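Local coordinates for MUTM (fpg) protein (Thermus thermophilus, PDB 1EE8), which belongs to the MutM (Fpg) family and combines a beta-rich N-terminal domain, an H2TH domain and a zinc finger in one chain, at residues Glu5-Thr8 with Thr9-Leu13; Gly222-Gln225 with Thr226-Val230; Leu190-Ala193 with Leu194-Leu198; Phe130-Pro133 with Gly134-Gly138. All coordinates share one frame; numbering follows the deposited sequence.

Contact 1: Glu5-Thr8 with Thr9-Leu13; sequences EVET and TRRRL
The E7 carboxylate meets the guanidinium groups of R10 and R11 with one oxygen, E7 OE2, which lies at the edge of both. Within this helix turn the two arginines share that atom. R10 NH1 reaches its syn lone pair at 2.8 Å, while R11 NE comes in on the anti side at 2.9 Å from the same E7 OE2. The carboxylate is turned 50° from the plane of R10, whose side chain runs alongside it pointing the same way, and 77° from that of R11, which crosses it. E7 gets there because CG stands anti to the backbone N (chi1 -177°) and the chain then bends, folding the acid forward over the next turn. The other oxygen, E7 OE1, is salt-bridged to R49, so the acid is held through both oxygens, which would probably favour its charged form.

On another flank T8 CG2 rests 4.0 Å from R12 CG, at the edge of the R12 guanidinium group, and T8 OG1 is taken up by P4 O. Routine bonds such as R11 N to E7 O, 2.9 Å, run beneath. V6, T9 and R10 lean on L54 of strand 53-58. The arrangement is a salt-bridge network with i to i+3 and i to i+4 arms, set on helix 3-17 where it packs against the sheet of the N-terminal domain.

Contact 2: Gly222-Gln225 with Thr226-Val230; sequences GGFQ and TRHAV
H228 lays its imidazole across the backbone of Q225: Q225 CA sits 3.4 Å from the centroid of the H228 ring, almost straight above its centre, a close CH-pi contact. F224 meets the same imidazole at the edge, F224 CD1 lying in its plane and 3.4 Å from H228 CD2. The two rings therefore touch rim to rim, their planes 64° apart, and neither covers the other. A face of the F224 ring is taken instead by R227, whose CB stands 4.0 Å from the F224 centroid, offset toward the rim.

Two successive tight turns bring these groups together. R227 N donates to F224 O at 2.7 Å, arriving from above the carbonyl plane, and H228 N follows with a weak bond of 3.3 Å to Q225 O. These consecutive, overlapping i to i+3 turns lie within the long loop that leads from helix 184-203 to the zinc-finger strand 246-249. A water donates to both Q225 O and H228 O, tying the second turn to the chain that leaves it.

Farther out, the Q225 side chain folds back along the loop. Its CG is wedged between the backbone N and the carbonyl carbon (chi1 63°), and a second bend takes Q225 NE2 to G222 O at 2.9 Å, while Q225 OE1 accepts from T208 N. H228 NE2 is bonded to S207 OG, which probably helps fix the rotation of the imidazole. R227 runs away from F224 to a salt bridge with E200, and the F224 ring packs on V197 and A201 of helix 184-203.

Contact 3: Leu190-Ala193 with Leu194-Leu198; sequences LYRA and LREVL
Y191 and R195, one turn apart, run side by side and pack closely. R195 CD hangs over a face of the phenol, 3.9 Å from the Y191 centroid and displaced toward the rim. A bend at chi3 (66°) then carries the guanidinium group round to the end of the ring, so that it stands at 73° to the phenol plane. R195 NH1 comes to 2.5 Å from Y191 OH, but the N-H points poorly at the oxygen, and this short, weak bond deserves caution. The hydroxyl is probably hydrogen-bonded to F130 O as well, the firmer of its two partners, while R195 NH2 reaches S127 O weakly.

The pair R192 and E196 makes the contrast. Here the arginine is exposed and extended, and the glutamate crosses it at a slant. R192 NE lies 3.3 Å from E196 OE2, a salt bridge whose hydrogen bond is weak. E196 OE2 also comes within 3.0 Å of R192 CG, so it sits beside the aliphatic stem as well as near the guanidinium group.

The other flank is buried. L190 lies on L146, L150 and L168, L194 on A167, and V197 on Y163 and R170. Between the flanks run backbone bonds such as V197 N to A193 O, 2.9 Å. With the R192-E196 salt bridge on the outer side and leucine and valine inside, this is an amphipathic helix: helix 184-203, packed by its apolar side against helices 146-152 and 161-170 within the H2TH domain.

Contact 4: Phe130-Pro133 with Gly134-Gly138; sequences FAFP and GFFRG
F130 and F135 form an offset edge-to-face pair, the edge of F130 turned toward the face of F135. The centroids are 5.6 Å apart with the planes at 72°, and the nearest atoms are F130 CZ and F135 CD2 at 3.8 Å. F132 touches F135 more lightly, its CD2 coming in at the edge of the F135 ring.

A second aromatic pair, F132 and F136, behaves differently. These rings lie side by side, pointing the same way and only 9° from parallel, yet they are slid so far along each other that they hardly overlap. Over one face of F132 lies the stem of F136: F136 CB stands 4.0 Å from the F132 centroid, toward the rim. Both side chains leave the helix with CG opposite the backbone N (chi1 -177° for F132), which keeps them in step one turn apart.

Backbone hydrogen bonds hold the turn beneath the rings. A131 occupies the N-cap position, and its O accepts from F135 N at 3.1 Å. F136 N to F132 O is short, 2.6 Å, and R137 N to P133 O measures 2.8 Å. P133 has no N-H to give, which costs nothing in the first turn, where no carbonyl one turn earlier in the helix awaits one.

F132 lies on E184 and R188, F136 on E184 and A187, all of helix 184-203, and F130 meets Y191 ring to ring. The whole is a helix start, with proline in the first turn and aromatic residues fastening helix 132-140 to helix 184-203 of the H2TH domain.

Helix 184-203 is the hub. Contact 3 touches contact 4 where Y191 OH comes to 2.7 Å from F130 O, and touches contact 2 on another side, where V197 CG1 packs on F224 CZ at 3.7 Å. Contacts 2 and 4 thus flank contact 3 without meeting, their nearest atoms about 15 Å apart. Contact 1 belongs to the N-terminal domain and touches none of the others, its nearest atoms about 6 Å from contact 2; S207 bridges the gap, bonded to E5 through its N and to H228 through its OG. The H228 side chain lies about 14 Å from the zinc ion held by C238, C241, C258 and C261.

Contact 1: Glu5-Thr8 with Thr9-Leu13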
loop_
_atom_site.group_PDB
_atom_site.type_symbol
_atom_site.label_atom_id
_atom_site.label_comp_id
_atom_site.label_asym_id
_atom_site.label_seq_id
_atom_site.Cartn_x
_atom_site.Cartn_y
_atom_site.Cartn_z
ATOM N N GLU A 5 -0.000 -29.155 5.675
ATOM C CA GLU A 5 0.428 -28.237 6.730
ATOM C C GLU A 5 -0.221 -26.858 6.570
ATOM O O GLU A 5 -0.646 -26.244 7.552
ATOM C CB GLU A 5 1.956 -28.069 6.725
ATOM C CG GLU A 5 2.731 -29.334 7.093
ATOM C CD GLU A 5 2.551 -30.452 6.075
ATOM O OE1 GLU A 5 2.405 -31.621 6.496
ATOM O OE2 GLU A 5 2.571 -30.163 4.858
ATOM N N VAL A 6 -0.288 -26.374 5.335
ATOM C CA VAL A 6 -0.870 -25.066 5.072
ATOM C C VAL A 6 -2.363 -25.080 5.372
ATOM O O VAL A 6 -2.894 -24.131 5.948
ATOM C CB VAL A 6 -0.622 -24.639 3.611
ATOM C CG1 VAL A 6 -1.212 -23.257 3.357
ATOM C CG2 VAL A 6 0.881 -24.633 3.335
ATOM N N GLU A 7 -3.035 -26.167 5.001
ATOM C CA GLU A 7 -4.466 -26.291 5.254
ATOM C C GLU A 7 -4.708 -26.325 6.755
ATOM O O GLU A 7 -5.649 -25.710 7.256
ATOM C CB GLU A 7 -5.012 -27.563 4.604
ATOM C CG GLU A 7 -6.522 -27.764 4.750
ATOM C CD GLU A 7 -7.351 -26.604 4.194
ATOM O OE1 GLU A 7 -7.039 -26.104 3.094
ATOM O OE2 GLU A 7 -8.329 -26.202 4.858
ATOM N N THR A 8 -3.856 -27.041 7.481
ATOM C CA THR A 8 -4.002 -27.107 8.927
ATOM C C THR A 8 -3.844 -25.709 9.520
ATOM O O THR A 8 -4.528 -25.349 10.469
ATOM C CB THR A 8 -2.964 -28.056 9.556
ATOM O OG1 THR A 8 -3.183 -29.383 9.064
ATOM C CG2 THR A 8 -3.096 -28.065 11.072
ATOM N N THR A 9 -2.934 -24.923 8.954
ATOM C CA THR A 9 -2.708 -23.566 9.424
ATOM C C THR A 9 -3.971 -22.738 9.170
ATOM O O THR A 9 -4.439 -22.004 10.049
ATOM C CB THR A 9 -1.496 -22.944 8.699
ATOM O OG1 THR A 9 -0.306 -23.656 9.078
ATOM C CG2 THR A 9 -1.341 -21.473 9.057
ATOM N N ARG A 10 -4.533 -22.879 7.972
ATOM C CA ARG A 10 -5.749 -22.162 7.602
ATOM C C ARG A 10 -6.861 -22.478 8.595
ATOM O O ARG A 10 -7.456 -21.578 9.178
ATOM C CB ARG A 10 -6.191 -22.562 6.188
ATOM C CG ARG A 10 -7.614 -22.150 5.827
ATOM C CD ARG A 10 -7.977 -22.520 4.389
ATOM N NE ARG A 10 -9.366 -22.179 4.077
ATOM C CZ ARG A 10 -10.408 -22.969 4.322
ATOM N NH1 ARG A 10 -10.228 -24.167 4.871
ATOM N NH2 ARG A 10 -11.637 -22.548 4.050
ATOM N N ARG A 11 -7.133 -23.762 8.790
ATOM C CA ARG A 11 -8.179 -24.188 9.716
ATOM C C ARG A 11 -7.935 -23.741 11.151
ATOM O O ARG A 11 -8.873 -23.362 11.847
ATOM C CB ARG A 11 -8.343 -25.709 9.655
ATOM C CG ARG A 11 -8.769 -26.186 8.270
ATOM C CD ARG A 11 -8.937 -27.691 8.178
ATOM N NE ARG A 11 -9.394 -28.060 6.840
ATOM C CZ ARG A 11 -9.903 -29.245 6.517
ATOM N NH1 ARG A 11 -10.023 -30.191 7.435
ATOM N NH2 ARG A 11 -10.296 -29.474 5.275
ATOM N N ARG A 12 -6.685 -23.762 11.598
ATOM C CA ARG A 12 -6.386 -23.343 12.962
ATOM C C ARG A 12 -6.535 -21.839 13.160
ATOM O O ARG A 12 -7.021 -21.386 14.193
ATOM C CB ARG A 12 -4.969 -23.758 13.359
ATOM C CG ARG A 12 -4.763 -25.257 13.430
ATOM C CD ARG A 12 -5.662 -25.890 14.483
ATOM N NE ARG A 12 -5.381 -27.313 14.632
ATOM C CZ ARG A 12 -5.892 -28.081 15.588
ATOM N NH1 ARG A 12 -6.718 -27.562 16.488
ATOM N NH2 ARG A 12 -5.568 -29.370 15.651
ATOM N N LEU A 13 -6.121 -21.065 12.167
ATOM C CA LEU A 13 -6.202 -19.616 12.273
ATOM C C LEU A 13 -7.588 -19.010 12.073
ATOM O O LEU A 13 -7.921 -18.027 12.724
ATOM C CB LEU A 13 -5.229 -18.951 11.287
ATOM C CG LEU A 13 -3.725 -19.137 11.481
ATOM C CD1 LEU A 13 -2.985 -18.332 10.416
ATOM C CD2 LEU A 13 -3.306 -18.690 12.871
#

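Contact 2: Gly222-Gln225 with Thr226-Val230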
loop_
_atom_site.group_PDB
_atom_site.type_symbol
_atom_site.label_atom_id
_atom_site.label_comp_id
_atom_site.label_asym_id
_atom_site.label_seq_id
_atom_site.Cartn_x
_atom_site.Cartn_y
_atom_site.Cartn_z
ATOM N N GLY A 222 2.336 -31.811 14.284
ATOM C CA GLY A 222 1.336 -32.509 13.496
ATOM C C GLY A 222 1.383 -33.970 13.907
ATOM O O GLY A 222 2.147 -34.329 14.804
ATOM N N GLY A 223 0.594 -34.821 13.260
ATOM C CA GLY A 223 0.607 -36.222 13.637
ATOM C C GLY A 223 0.561 -37.216 12.492
ATOM O O GLY A 223 0.262 -38.392 12.712
ATOM N N PHE A 224 0.857 -36.766 11.275
ATOM C CA PHE A 224 0.823 -37.668 10.123
ATOM C C PHE A 224 2.142 -38.394 9.939
ATOM O O PHE A 224 2.195 -39.429 9.274
ATOM C CB PHE A 224 0.484 -36.907 8.836
ATOM C CG PHE A 224 0.284 -37.801 7.640
ATOM C CD1 PHE A 224 1.281 -37.942 6.680
ATOM C CD2 PHE A 224 -0.898 -38.519 7.487
ATOM C CE1 PHE A 224 1.106 -38.789 5.584
ATOM C CE2 PHE A 224 -1.087 -39.367 6.399
ATOM C CZ PHE A 224 -0.081 -39.504 5.443
ATOM N N GLN A 225 3.205 -37.857 10.530
ATOM C CA GLN A 225 4.520 -38.473 10.407
ATOM C C GLN A 225 4.530 -39.916 10.910
ATOM O O GLN A 225 5.420 -40.691 10.558
ATOM C CB GLN A 225 5.584 -37.644 11.147
ATOM C CG GLN A 225 5.395 -37.512 12.659
ATOM C CD GLN A 225 4.447 -36.385 13.045
ATOM O OE1 GLN A 225 3.818 -35.767 12.190
ATOM N NE2 GLN A 225 4.341 -36.118 14.346
ATOM N N THR A 226 3.538 -40.277 11.724
ATOM C CA THR A 226 3.438 -41.636 12.252
ATOM C C THR A 226 2.910 -42.569 11.169
ATOM O O THR A 226 3.062 -43.790 11.257
ATOM C CB THR A 226 2.497 -41.709 13.481
ATOM O OG1 THR A 226 1.157 -41.391 13.087
ATOM C CG2 THR A 226 2.948 -40.721 14.558
ATOM N N ARG A 227 2.295 -41.986 10.144
ATOM C CA ARG A 227 1.750 -42.753 9.029
ATOM C C ARG A 227 2.753 -42.817 7.874
ATOM O O ARG A 227 2.505 -43.491 6.872
ATOM C CB ARG A 227 0.451 -42.116 8.518
ATOM C CG ARG A 227 -0.683 -42.005 9.538
ATOM C CD ARG A 227 -1.265 -43.360 9.899
ATOM N NE ARG A 227 -2.597 -43.245 10.491
ATOM C CZ ARG A 227 -3.678 -42.831 9.831
ATOM N NH1 ARG A 227 -3.592 -42.493 8.552
ATOM N NH2 ARG A 227 -4.849 -42.750 10.451
ATOM N N HIS A 228 3.874 -42.108 8.000
ATOM C CA HIS A 228 4.882 -42.115 6.943
ATOM C C HIS A 228 5.439 -43.509 6.702
ATOM O O HIS A 228 5.859 -44.195 7.636
ATOM C CB HIS A 228 6.037 -41.171 7.278
ATOM C CG HIS A 228 5.673 -39.721 7.196
ATOM N ND1 HIS A 228 6.594 -38.713 7.372
ATOM C CD2 HIS A 228 4.484 -39.111 6.977
ATOM C CE1 HIS A 228 5.987 -37.543 7.266
ATOM N NE2 HIS A 228 4.706 -37.757 7.027
ATOM N N ALA A 229 5.449 -43.914 5.437
ATOM C CA ALA A 229 5.945 -45.225 5.059
ATOM C C ALA A 229 7.387 -45.159 4.581
ATOM O O ALA A 229 8.189 -46.035 4.898
ATOM C CB ALA A 229 5.067 -45.817 3.961
ATOM N N VAL A 230 7.718 -44.115 3.826
ATOM C CA VAL A 230 9.064 -43.987 3.290
ATOM C C VAL A 230 9.739 -42.635 3.503
ATOM O O VAL A 230 10.963 -42.570 3.623
ATOM C CB VAL A 230 9.077 -44.306 1.776
ATOM C CG1 VAL A 230 8.573 -45.734 1.539
ATOM C CG2 VAL A 230 8.211 -43.302 1.021
HETATM O O HOH W 1 6.720 -43.185 10.257
#

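Contact 3: Leu190-Ala193 with Leu194-Leu198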
loop_
_atom_site.group_PDB
_atom_site.type_symbol
_atom_site.label_atom_id
_atom_site.label_comp_id
_atom_site.label_asym_id
_atom_site.label_seq_id
_atom_site.Cartn_x
_atom_site.Cartn_y
_atom_site.Cartn_z
ATOM N N LEU A 190 -2.347 -44.000 -8.522
ATOM C CA LEU A 190 -1.644 -42.804 -8.085
ATOM C C LEU A 190 -2.641 -41.684 -7.780
ATOM O O LEU A 190 -2.458 -40.911 -6.834
ATOM C CB LEU A 190 -0.654 -42.363 -9.166
ATOM C CG LEU A 190 0.248 -41.173 -8.826
ATOM C CD1 LEU A 190 0.902 -41.393 -7.469
ATOM C CD2 LEU A 190 1.300 -41.004 -9.908
ATOM N N TYR A 191 -3.702 -41.612 -8.579
ATOM C CA TYR A 191 -4.746 -40.603 -8.404
ATOM C C TYR A 191 -5.421 -40.781 -7.056
ATOM O O TYR A 191 -5.595 -39.828 -6.303
ATOM C CB TYR A 191 -5.795 -40.733 -9.517
ATOM C CG TYR A 191 -7.002 -39.825 -9.366
ATOM C CD1 TYR A 191 -6.937 -38.474 -9.714
ATOM C CD2 TYR A 191 -8.206 -40.317 -8.868
ATOM C CE1 TYR A 191 -8.044 -37.636 -9.570
ATOM C CE2 TYR A 191 -9.317 -39.494 -8.720
ATOM C CZ TYR A 191 -9.230 -38.153 -9.075
ATOM O OH TYR A 191 -10.332 -37.336 -8.944
ATOM N N ARG A 192 -5.797 -42.017 -6.756
ATOM C CA ARG A 192 -6.474 -42.342 -5.509
ATOM C C ARG A 192 -5.549 -42.213 -4.293
ATOM O O ARG A 192 -5.933 -41.662 -3.253
ATOM C CB ARG A 192 -7.029 -43.765 -5.610
ATOM C CG ARG A 192 -7.811 -44.242 -4.407
ATOM C CD ARG A 192 -8.363 -45.643 -4.667
ATOM N NE ARG A 192 -8.786 -46.308 -3.437
ATOM C CZ ARG A 192 -9.240 -47.555 -3.386
ATOM N NH1 ARG A 192 -9.330 -48.272 -4.501
ATOM N NH2 ARG A 192 -9.603 -48.086 -2.224
ATOM N N ALA A 193 -4.332 -42.727 -4.425
ATOM C CA ALA A 193 -3.365 -42.667 -3.330
ATOM C C ALA A 193 -3.050 -41.218 -2.952
ATOM O O ALA A 193 -3.003 -40.859 -1.775
ATOM C CB ALA A 193 -2.087 -43.389 -3.730
ATOM N N LEU A 194 -2.832 -40.389 -3.963
ATOM C CA LEU A 194 -2.517 -38.986 -3.740
ATOM C C LEU A 194 -3.616 -38.293 -2.936
ATOM O O LEU A 194 -3.336 -37.569 -1.982
ATOM C CB LEU A 194 -2.336 -38.285 -5.087
ATOM C CG LEU A 194 -1.732 -36.885 -5.095
ATOM C CD1 LEU A 194 -0.446 -36.859 -4.279
ATOM C CD2 LEU A 194 -1.452 -36.484 -6.541
ATOM N N ARG A 195 -4.866 -38.522 -3.324
ATOM C CA ARG A 195 -5.996 -37.909 -2.644
ATOM C C ARG A 195 -6.184 -38.412 -1.210
ATOM O O ARG A 195 -6.515 -37.631 -0.314
ATOM C CB ARG A 195 -7.273 -38.135 -3.461
ATOM C CG ARG A 195 -7.107 -37.768 -4.941
ATOM C CD ARG A 195 -8.449 -37.608 -5.633
ATOM N NE ARG A 195 -9.169 -36.464 -5.086
ATOM C CZ ARG A 195 -10.316 -35.996 -5.563
ATOM N NH1 ARG A 195 -10.890 -36.575 -6.608
ATOM N NH2 ARG A 195 -10.879 -34.937 -5.002
ATOM N N GLU A 196 -5.961 -39.705 -0.993
ATOM C CA GLU A 196 -6.103 -40.299 0.342
ATOM C C GLU A 196 -5.028 -39.810 1.304
ATOM O O GLU A 196 -5.312 -39.490 2.456
ATOM C CB GLU A 196 -6.004 -41.820 0.276
ATOM C CG GLU A 196 -7.071 -42.516 -0.526
ATOM C CD GLU A 196 -6.877 -44.020 -0.515
ATOM O OE1 GLU A 196 -6.912 -44.614 0.586
ATOM O OE2 GLU A 196 -6.679 -44.605 -1.600
ATOM N N VAL A 197 -3.785 -39.779 0.836
ATOM C CA VAL A 197 -2.685 -39.337 1.684
ATOM C C VAL A 197 -2.873 -37.887 2.108
ATOM O O VAL A 197 -2.674 -37.539 3.269
ATOM C CB VAL A 197 -1.320 -39.495 0.967
ATOM C CG1 VAL A 197 -0.205 -38.914 1.822
ATOM C CG2 VAL A 197 -1.045 -40.963 0.707
ATOM N N LEU A 198 -3.270 -37.039 1.170
ATOM C CA LEU A 198 -3.469 -35.632 1.487
ATOM C C LEU A 198 -4.622 -35.487 2.466
ATOM O O LEU A 198 -4.507 -34.785 3.471
ATOM C CB LEU A 198 -3.742 -34.831 0.210
ATOM C CG LEU A 198 -2.575 -34.700 -0.778
ATOM C CD1 LEU A 198 -3.036 -33.915 -2.016
ATOM C CD2 LEU A 198 -1.397 -33.981 -0.110
#

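Contact 4: Phe130-Pro133 with Gly134-Gly138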
loop_
_atom_site.group_PDB
_atom_site.type_symbol
_atom_site.label_atom_id
_atom_site.label_comp_id
_atom_site.label_asym_id
_atom_site.label_seq_id
_atom_site.Cartn_x
_atom_site.Cartn_y
_atom_site.Cartn_z
ATOM N N PHE A 130 -10.434 -31.671 -9.182
ATOM C CA PHE A 130 -9.298 -32.546 -9.459
ATOM C C PHE A 130 -9.886 -33.825 -10.058
ATOM O O PHE A 130 -10.372 -34.693 -9.322
ATOM C CB PHE A 130 -8.544 -32.865 -8.166
ATOM C CG PHE A 130 -7.289 -33.670 -8.376
ATOM C CD1 PHE A 130 -7.006 -34.766 -7.570
ATOM C CD2 PHE A 130 -6.388 -33.329 -9.378
ATOM C CE1 PHE A 130 -5.847 -35.510 -7.760
ATOM C CE2 PHE A 130 -5.229 -34.066 -9.575
ATOM C CZ PHE A 130 -4.958 -35.160 -8.765
ATOM N N ALA A 131 -9.840 -33.930 -11.387
ATOM C CA ALA A 131 -10.400 -35.076 -12.105
ATOM C C ALA A 131 -9.359 -35.968 -12.774
ATOM O O ALA A 131 -8.320 -35.497 -13.240
ATOM C CB ALA A 131 -11.401 -34.585 -13.147
ATOM N N PHE A 132 -9.666 -37.260 -12.845
ATOM C CA PHE A 132 -8.757 -38.240 -13.426
ATOM C C PHE A 132 -8.413 -38.042 -14.908
ATOM O O PHE A 132 -7.251 -38.180 -15.303
ATOM C CB PHE A 132 -9.306 -39.655 -13.199
ATOM C CG PHE A 132 -8.405 -40.736 -13.712
ATOM C CD1 PHE A 132 -8.681 -41.377 -14.915
ATOM C CD2 PHE A 132 -7.241 -41.065 -13.026
ATOM C CE1 PHE A 132 -7.810 -42.327 -15.432
ATOM C CE2 PHE A 132 -6.362 -42.011 -13.533
ATOM C CZ PHE A 132 -6.643 -42.646 -14.739
ATOM N N PRO A 133 -9.411 -37.726 -15.750
ATOM C CA PRO A 133 -9.117 -37.527 -17.173
ATOM C C PRO A 133 -7.985 -36.520 -17.382
ATOM O O PRO A 133 -7.000 -36.809 -18.067
ATOM C CB PRO A 133 -10.451 -37.034 -17.731
ATOM C CG PRO A 133 -11.448 -37.785 -16.881
ATOM C CD PRO A 133 -10.857 -37.612 -15.491
ATOM N N GLY A 134 -8.133 -35.341 -16.785
ATOM C CA GLY A 134 -7.115 -34.313 -16.907
ATOM C C GLY A 134 -5.798 -34.775 -16.311
ATOM O O GLY A 134 -4.736 -34.615 -16.918
ATOM N N PHE A 135 -5.871 -35.362 -15.118
ATOM C CA PHE A 135 -4.684 -35.860 -14.433
ATOM C C PHE A 135 -3.963 -36.871 -15.312
ATOM O O PHE A 135 -2.760 -36.753 -15.556
ATOM C CB PHE A 135 -5.077 -36.500 -13.092
ATOM C CG PHE A 135 -3.921 -37.134 -12.359
ATOM C CD1 PHE A 135 -3.823 -38.520 -12.253
ATOM C CD2 PHE A 135 -2.923 -36.344 -11.790
ATOM C CE1 PHE A 135 -2.743 -39.115 -11.589
ATOM C CE2 PHE A 135 -1.840 -36.925 -11.125
ATOM C CZ PHE A 135 -1.752 -38.316 -11.025
ATOM N N PHE A 136 -4.708 -37.858 -15.801
ATOM C CA PHE A 136 -4.141 -38.889 -16.658
ATOM C C PHE A 136 -3.527 -38.254 -17.908
ATOM O O PHE A 136 -2.378 -38.541 -18.254
ATOM C CB PHE A 136 -5.227 -39.912 -17.034
ATOM C CG PHE A 136 -4.716 -41.081 -17.835
ATOM C CD1 PHE A 136 -3.528 -41.718 -17.486
ATOM C CD2 PHE A 136 -5.433 -41.559 -18.926
ATOM C CE1 PHE A 136 -3.062 -42.813 -18.212
ATOM C CE2 PHE A 136 -4.975 -42.654 -19.659
ATOM C CZ PHE A 136 -3.788 -43.283 -19.303
ATOM N N ARG A 137 -4.284 -37.386 -18.578
ATOM C CA ARG A 137 -3.775 -36.715 -19.774
ATOM C C ARG A 137 -2.493 -35.956 -19.448
ATOM O O ARG A 137 -1.537 -35.959 -20.233
ATOM C CB ARG A 137 -4.816 -35.738 -20.335
ATOM C CG ARG A 137 -4.277 -34.874 -21.478
ATOM C CD ARG A 137 -5.368 -34.086 -22.220
ATOM N NE ARG A 137 -6.209 -33.269 -21.344
ATOM C CZ ARG A 137 -7.299 -33.711 -20.716
ATOM N NH1 ARG A 137 -7.694 -34.971 -20.858
ATOM N NH2 ARG A 137 -7.998 -32.891 -19.945
ATOM N N GLY A 138 -2.479 -35.311 -18.285
ATOM C CA GLY A 138 -1.314 -34.554 -17.868
ATOM C C GLY A 138 -0.085 -35.423 -17.726
ATOM O O GLY A 138 1.040 -34.969 -17.936
#